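Local structure of amidohydrolase (2I5G) at residues V145-M148 and N149-I153. The protein probably acts as a metal-dependent dipeptidase, as a member of the membrane dipeptidase (M19) family of amidohydrolases. The protein carries 2 engineered substitutions. Numbering follows the deposited sequence.
Sequences VAEM and NRVGI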
loop_
_atom_site.group_PDB
_atom_site.type_symbol
_atom_site.label_atom_id
_atom_site.label_comp_id
_atom_site.label_asym_id
_atom_site.label_seq_id
_atom_site.Cartn_x
_atom_site.Cartn_y
_atom_site.Cartn_z
ATOM N N VAL A 145 9.150 7.849 -7.588
ATOM C CA VAL A 145 10.576 7.935 -7.889
ATOM C C VAL A 145 10.837 9.199 -8.689
ATOM O O VAL A 145 11.738 9.973 -8.369
ATOM C CB VAL A 145 11.068 6.731 -8.714
ATOM C CG1 VAL A 145 12.524 6.947 -9.131
ATOM C CG2 VAL A 145 10.945 5.455 -7.895
ATOM N N ALA A 146 10.032 9.395 -9.729
ATOM C CA ALA A 146 10.143 10.565 -10.590
ATOM C C ALA A 146 10.130 11.873 -9.796
ATOM O O ALA A 146 11.059 12.671 -9.911
ATOM C CB ALA A 146 9.012 10.564 -11.610
ATOM N N GLU A 147 9.086 12.097 -8.994
ATOM C CA GLU A 147 9.000 13.321 -8.198
ATOM C C GLU A 147 10.197 13.470 -7.259
ATOM O O GLU A 147 10.698 14.576 -7.063
ATOM C CB GLU A 147 7.706 13.368 -7.378
ATOM C CG GLU A 147 7.564 14.647 -6.538
ATOM C CD GLU A 147 7.314 15.900 -7.383
ATOM O OE1 GLU A 147 7.817 15.969 -8.526
ATOM O OE2 GLU A 147 6.627 16.827 -6.902
HETATM N N MSE A 148 10.651 12.364 -6.675
HETATM C CA MSE A 148 11.808 12.402 -5.781
HETATM C C MSE A 148 13.052 12.883 -6.535
HETATM O O MSE A 148 13.896 13.586 -5.969
HETATM C CB MSE A 148 12.066 11.019 -5.170
HETATM C CG MSE A 148 11.055 10.620 -4.108
HETATM SE SE MSE A 148 11.319 8.838 -3.364
HETATM C CE MSE A 148 12.965 9.176 -2.408
ATOM N N ASN A 149 13.165 12.509 -7.809
ATOM C CA ASN A 149 14.305 12.929 -8.618
ATOM C C ASN A 149 14.208 14.418 -8.903
ATOM O O ASN A 149 15.216 15.125 -8.926
ATOM C CB ASN A 149 14.341 12.183 -9.957
ATOM C CG ASN A 149 14.701 10.725 -9.807
ATOM O OD1 ASN A 149 15.286 10.325 -8.806
ATOM N ND2 ASN A 149 14.371 9.924 -10.813
ATOM N N ARG A 150 12.984 14.884 -9.120
ATOM C CA ARG A 150 12.732 16.287 -9.425
ATOM C C ARG A 150 12.918 17.193 -8.209
ATOM O O ARG A 150 13.510 18.269 -8.306
ATOM C CB ARG A 150 11.311 16.435 -9.962
ATOM C CG ARG A 150 11.008 17.771 -10.597
ATOM C CD ARG A 150 9.540 17.834 -10.997
ATOM N NE ARG A 150 8.683 17.952 -9.824
ATOM C CZ ARG A 150 8.590 19.050 -9.078
ATOM N NH1 ARG A 150 9.299 20.127 -9.392
ATOM N NH2 ARG A 150 7.797 19.068 -8.012
ATOM N N VAL A 151 12.413 16.742 -7.068
ATOM C CA VAL A 151 12.488 17.498 -5.820
ATOM C C VAL A 151 13.856 17.432 -5.139
ATOM O O VAL A 151 14.255 18.363 -4.434
ATOM C CB VAL A 151 11.386 17.009 -4.832
ATOM C CG1 VAL A 151 11.566 17.645 -3.473
ATOM C CG2 VAL A 151 10.009 17.354 -5.388
ATOM N N GLY A 152 14.568 16.327 -5.340
ATOM C CA GLY A 152 15.882 16.193 -4.744
ATOM C C GLY A 152 15.954 15.371 -3.469
ATOM O O GLY A 152 16.575 15.794 -2.498
ATOM N N ILE A 153 15.312 14.207 -3.457
ATOM C CA ILE A 153 15.352 13.330 -2.294
ATOM C C ILE A 153 15.922 12.019 -2.784
ATOM O O ILE A 153 15.387 11.415 -3.703
ATOM C CB ILE A 153 13.954 13.071 -1.705
ATOM C CG1 ILE A 153 13.441 14.335 -1.005
ATOM C CG2 ILE A 153 14.016 11.899 -0.733
ATOM C CD1 ILE A 153 12.066 14.184 -0.381
#
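Glu147 and Arg150 run side by side on helix 139-151, Arg150 exposed and Glu147 also against Val105 of helix 103-110, and form a side-on salt bridge. Opposite charges three residues apart can pair along a helix, and both chains are long enough to reach. Arg150 NE lies 2.5 Å from Glu147 OE1 and NH2 lies 2.8 Å from OE2. Both oxygens are met on their syn sides, but the carboxylate and guanidinium planes are twisted 45° apart. Glu147 has its CG anti to the backbone N (chi1 -179°), while Arg150 bends at chi3, bringing NE and NH2 round to the acid. Val151 offers an apolar branch to the aliphatic part of Glu147, whose CG is 3.8 Å from Val151 CG2.

The helical backbone bonds run from Asn149 N to Val145 O, Arg150 N to Ala146 O and Val151 N to Glu147 O. At the end, Met148 O accepts twice: from Gly152 N at 2.9 Å, and from Ile153 N at 2.9 Å in a nearly straight bond (172°). Glycine suits the turning position, where phi is positive and a CB would crowd the preceding carbonyl oxygen.

On the buried side, Met148 brings CE to 3.4 Å from Ile153 CG2. The flexible, unbranched methionine chain, here with selenium replacing sulfur, and the branched isoleucine suit this interior place, both touching Val116 of strand 113-117.

Positive-phi Gly152, the six-to-one bond from Ile153 to Met148 and their apolar contact are features of a Schellman C-cap, although Gly152 N keeps the helical five-to-one bond instead of the usual five-to-two; the turn leads into strand 154-156 within a beta-alpha-beta crossover of the TIM-barrel fold.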